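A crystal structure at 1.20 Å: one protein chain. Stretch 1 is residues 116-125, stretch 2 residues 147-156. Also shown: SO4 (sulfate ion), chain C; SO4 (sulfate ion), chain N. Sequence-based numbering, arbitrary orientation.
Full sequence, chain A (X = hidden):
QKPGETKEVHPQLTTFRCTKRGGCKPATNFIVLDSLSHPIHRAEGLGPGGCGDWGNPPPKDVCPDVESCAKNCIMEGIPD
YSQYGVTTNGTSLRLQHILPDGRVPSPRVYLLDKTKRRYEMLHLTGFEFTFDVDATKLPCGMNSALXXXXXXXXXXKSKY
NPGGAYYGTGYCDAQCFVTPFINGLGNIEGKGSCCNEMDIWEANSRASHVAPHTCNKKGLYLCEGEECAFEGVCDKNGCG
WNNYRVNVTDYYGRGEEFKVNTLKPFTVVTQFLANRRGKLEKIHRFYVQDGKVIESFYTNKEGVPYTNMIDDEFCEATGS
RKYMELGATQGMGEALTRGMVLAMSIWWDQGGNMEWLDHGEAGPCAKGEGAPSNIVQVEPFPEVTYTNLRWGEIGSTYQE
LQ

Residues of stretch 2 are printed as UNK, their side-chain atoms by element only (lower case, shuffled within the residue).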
# COMPACT_ATOMS: atom_id res chain seq x y z
N LYS A 116 10.44 -6.96 -15.61
CA LYS A 116 9.03 -7.32 -15.50
C LYS A 116 8.79 -8.65 -14.78
O LYS A 116 7.63 -9.06 -14.62
CB LYS A 116 8.26 -7.33 -16.83
CG LYS A 116 8.35 -6.08 -17.63
CD LYS A 116 7.70 -6.26 -18.96
CE LYS A 116 7.67 -5.03 -19.79
NZ LYS A 116 6.97 -5.26 -21.06
N ARG A 117 9.84 -9.32 -14.28
CA ARG A 117 9.72 -10.68 -13.76
C ARG A 117 10.08 -10.76 -12.31
O ARG A 117 10.03 -11.86 -11.73
CB ARG A 117 10.51 -11.63 -14.64
CG ARG A 117 9.84 -11.75 -16.03
CD ARG A 117 10.69 -12.24 -17.13
NE ARG A 117 9.97 -12.51 -18.38
CZ ARG A 117 9.52 -11.60 -19.26
NH1 ARG A 117 9.71 -10.31 -19.07
NH2 ARG A 117 8.90 -12.00 -20.36
N ARG A 118 10.37 -9.65 -11.67
CA ARG A 118 10.70 -9.62 -10.23
C ARG A 118 10.24 -8.26 -9.73
O ARG A 118 10.39 -7.26 -10.45
CB ARG A 118 12.19 -9.81 -10.04
CG ARG A 118 12.69 -10.08 -8.66
CD ARG A 118 14.12 -10.57 -8.74
NE ARG A 118 14.57 -11.28 -7.48
CZ ARG A 118 15.00 -10.58 -6.49
NH1 ARG A 118 15.03 -9.28 -6.63
NH2 ARG A 118 15.48 -11.07 -5.36
N TYR A 119 9.65 -8.21 -8.55
CA TYR A 119 9.31 -6.92 -7.97
C TYR A 119 10.58 -6.15 -7.70
O TYR A 119 11.63 -6.71 -7.38
CB TYR A 119 8.52 -7.14 -6.66
CG TYR A 119 7.19 -7.80 -6.87
CD1 TYR A 119 6.21 -7.27 -7.71
CD2 TYR A 119 6.86 -9.02 -6.27
CE1 TYR A 119 5.01 -7.87 -7.94
CE2 TYR A 119 5.63 -9.64 -6.48
CZ TYR A 119 4.71 -9.08 -7.32
OH TYR A 119 3.50 -9.65 -7.57
N GLU A 120 10.47 -4.82 -7.78
CA GLU A 120 11.54 -3.91 -7.32
C GLU A 120 11.63 -3.98 -5.81
O GLU A 120 10.69 -3.55 -5.13
CB GLU A 120 11.25 -2.50 -7.78
CG GLU A 120 12.41 -1.55 -7.50
CD GLU A 120 13.61 -1.78 -8.38
OE1 GLU A 120 13.48 -1.80 -9.57
OE2 GLU A 120 14.70 -1.97 -7.81
N MET A 121 12.64 -4.57 -5.28
CA MET A 121 12.72 -4.79 -3.81
C MET A 121 13.38 -3.58 -3.18
O MET A 121 14.53 -3.21 -3.50
CB MET A 121 13.51 -6.06 -3.51
CG MET A 121 12.91 -7.32 -4.08
SD MET A 121 11.16 -7.58 -3.71
CE MET A 121 11.20 -7.77 -1.89
N LEU A 122 12.66 -2.93 -2.29
CA LEU A 122 13.14 -1.74 -1.60
C LEU A 122 13.70 -2.14 -0.24
O LEU A 122 13.08 -2.92 0.46
CB LEU A 122 12.02 -0.70 -1.47
CG LEU A 122 11.52 -0.10 -2.78
CD1 LEU A 122 10.58 -0.87 -3.56
CD2 LEU A 122 10.93 1.26 -2.59
N HIS A 123 14.85 -1.57 0.11
CA HIS A 123 15.53 -1.85 1.37
C HIS A 123 15.75 -0.51 2.07
O HIS A 123 16.77 0.12 1.86
CB HIS A 123 16.87 -2.59 1.13
CG HIS A 123 16.73 -3.81 0.32
ND1 HIS A 123 16.76 -3.82 -1.07
CD2 HIS A 123 16.54 -5.09 0.73
CE1 HIS A 123 16.58 -5.08 -1.51
NE2 HIS A 123 16.43 -5.82 -0.47
N LEU A 124 14.78 -0.07 2.84
CA LEU A 124 14.70 1.36 3.21
C LEU A 124 15.22 1.71 4.59
O LEU A 124 15.31 2.90 4.86
CB LEU A 124 13.30 1.87 3.00
CG LEU A 124 12.84 1.98 1.56
CD1 LEU A 124 11.39 2.25 1.45
CD2 LEU A 124 13.66 2.95 0.74
N THR A 125 15.56 0.75 5.45
CA THR A 125 16.12 1.12 6.78
C THR A 125 17.40 1.90 6.54
O THR A 125 18.34 1.38 5.93
CB THR A 125 16.34 -0.13 7.62
OG1 THR A 125 15.09 -0.75 7.75
CG2 THR A 125 16.94 0.22 8.96
N UNK A 147 2.40 1.87 -0.02
CA UNK A 147 2.83 1.10 1.14
C UNK A 147 3.72 -0.03 0.69
O UNK A 147 3.91 -0.31 -0.48
c UNK A 147 0.67 -0.36 1.23
c UNK A 147 -1.19 -0.75 -0.23
c UNK A 147 0.70 -1.70 1.51
c UNK A 147 -0.25 0.11 0.31
c UNK A 147 1.62 0.60 1.92
c UNK A 147 -1.20 -2.09 0.11
c UNK A 147 -0.23 -2.56 0.96
o UNK A 147 -2.16 -2.91 -0.42
N UNK A 148 4.33 -0.68 1.69
CA UNK A 148 5.25 -1.77 1.48
C UNK A 148 4.69 -3.02 2.15
O UNK A 148 4.25 -2.98 3.28
c UNK A 148 7.61 -0.20 0.25
c UNK A 148 8.45 0.16 2.50
c UNK A 148 6.60 -1.45 2.10
c UNK A 148 7.25 -0.15 1.66
N UNK A 149 4.79 -4.14 1.42
CA UNK A 149 4.41 -5.46 1.96
C UNK A 149 5.61 -6.40 1.75
O UNK A 149 6.28 -6.32 0.74
o UNK A 149 2.00 -5.46 1.74
c UNK A 149 3.21 -6.05 1.27
N UNK A 150 5.82 -7.32 2.70
CA UNK A 150 6.94 -8.26 2.58
C UNK A 150 6.57 -9.47 1.71
O UNK A 150 6.60 -10.62 2.15
c UNK A 150 8.92 -9.15 3.80
c UNK A 150 9.60 -9.72 5.00
o UNK A 150 10.76 -10.21 4.82
c UNK A 150 7.50 -8.68 3.93
o UNK A 150 9.03 -9.68 6.12
N UNK A 151 6.23 -9.17 0.47
CA UNK A 151 5.93 -10.17 -0.57
C UNK A 151 7.24 -10.77 -1.09
O UNK A 151 8.32 -10.13 -1.03
c UNK A 151 3.80 -9.00 -1.30
c UNK A 151 5.19 -9.47 -1.70
s UNK A 151 3.06 -7.76 -2.37
c UNK A 151 3.06 -8.57 -3.95
N UNK A 152 7.14 -11.96 -1.64
CA UNK A 152 8.28 -12.64 -2.22
C UNK A 152 8.70 -11.96 -3.53
O UNK A 152 7.85 -11.57 -4.33
c UNK A 152 8.99 -14.95 -2.98
c UNK A 152 9.86 -15.78 -2.29
c UNK A 152 10.44 -15.76 -4.36
n UNK A 152 10.74 -16.27 -3.16
n UNK A 152 9.38 -14.94 -4.30
c UNK A 152 7.88 -14.11 -2.49
N UNK A 153 10.02 -11.85 -3.80
CA UNK A 153 10.45 -11.05 -4.95
C UNK A 153 9.93 -11.51 -6.31
O UNK A 153 9.77 -10.67 -7.19
c UNK A 153 11.96 -11.07 -4.88
c UNK A 153 12.29 -11.29 -3.43
c UNK A 153 11.16 -12.24 -2.97
N UNK A 154 9.79 -12.81 -6.50
CA UNK A 154 9.25 -13.29 -7.79
C UNK A 154 7.75 -13.59 -7.68
O UNK A 154 7.20 -14.28 -8.56
c UNK A 154 11.48 -14.28 -8.44
o UNK A 154 9.70 -15.61 -7.43
c UNK A 154 10.01 -14.52 -8.31
N UNK A 155 7.10 -13.09 -6.64
CA UNK A 155 5.74 -13.47 -6.41
C UNK A 155 5.62 -14.96 -6.09
O UNK A 155 4.54 -15.53 -6.26
N UNK A 156 6.69 -15.54 -5.56
CA UNK A 156 6.75 -16.97 -5.24
C UNK A 156 6.52 -17.80 -6.51
O UNK A 156 5.79 -18.80 -6.51
c UNK A 156 5.82 -17.33 -4.12
S SO4 C . 16.66 -8.87 -2.80
O1 SO4 C . 16.45 -8.11 -4.00
O2 SO4 C . 16.02 -10.19 -2.95
O3 SO4 C . 18.07 -8.97 -2.61
O4 SO4 C . 15.94 -8.22 -1.67
S SO4 N . 7.61 -8.76 -22.31
O1 SO4 N . 7.53 -9.41 -23.58
O2 SO4 N . 8.18 -7.43 -22.60
O3 SO4 N . 6.28 -8.67 -21.71
O4 SO4 N . 8.50 -9.47 -21.49

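Position 147 carries one carbon leading to a six-carbon ring that bears a single oxygen, and none of these atoms comes within reach of stretch 1. A phenol on one methylene is tyrosine, Tyr147. Position 148 has four carbons, forked at the second, and one branch tip lies 3.8 Å from Leu124 CD1. A fork one carbon beyond CB identifies leucine; the tip is CD1 of Leu148, and the contact is purely apolar.

Position 149 has one carbon and one oxygen, which makes it Ser149; it ends the strand, its side chain out of reach of stretch 1. Position 150 has three carbons, the third carrying two oxygens: a carboxylate two methylenes from CA, hence Glu150. Its CA-to-CB bond points away, and both carboxylate oxygens are hydrogen-bonded elsewhere in the structure.

Position 151 is an unbranched run of two carbons, a sulfur and a terminal carbon, the thioether of methionine. The chi3 of Met151 is 58° (p), and its CE lies 3.8 Å from Tyr119 CE2. Its backbone O also meets Met121 CE at 3.8 Å.

Position 152 shows one carbon and a five-membered ring of three carbons and two nitrogens, an imidazole, so it is His152. The CA-to-CB bond points away from stretch 1, whereas the backbone O lies 3.4 Å from Tyr119 CD2, at the edge of the tyrosine ring. The imidazole serves its own stretch: the N of position 154 donates to His152 ND1 over 3.1 Å.

Position 153 has three carbons closing a ring onto the backbone N, which only proline does. CB of Pro153 lies 3.5 Å from Arg118 CZ, over one face of the guanidinium, and 3.8 Å from Met121 SD.

Position 154 has one carbon bearing an oxygen and a carbon, the branched pattern of threonine. Thr154 CG2 approaches Arg118 CG at 4.4 Å, although the CA-to-CB bond points away. Position 155 has no side-chain atoms and is Gly155. Its phi of 65° favours glycine, and an ideal CB would sit 3.7 Å from Tyr119 OH. Position 156 has a single carbon, Ala156, beyond reach of stretch 1.

The contact centres on a type I turn from His152 to Gly155, closed by Gly155 N donating to His152 O at 2.9 Å. The turn offers Pro153 O to stretch 1: Tyr119 N donates to it over 2.8 Å with an N-H...O angle of 158°, and Arg118 CA adds a CA-H...O contact at 3.3 Å to the same Pro153 O. The Tyr119 N to Pro153 O bond is the sole hydrogen bond between the stretches; the other contacts are van der Waals packing and the CA-H...O contact, and together the stretches bury 485 Å², both sides summed. Pro153 contributes the largest share, 96 Å², by meeting Arg118, Tyr119 and Met121. With its face against the proline, the guanidinium keeps its edge free for a sulfate ion, Arg118 NH2 reaching O2 of SO4 (chain C) at 2.6 Å. Leu124 and Leu148 form a separate apolar contact.

Stretch 2 147-156: YLSEMHPTGA
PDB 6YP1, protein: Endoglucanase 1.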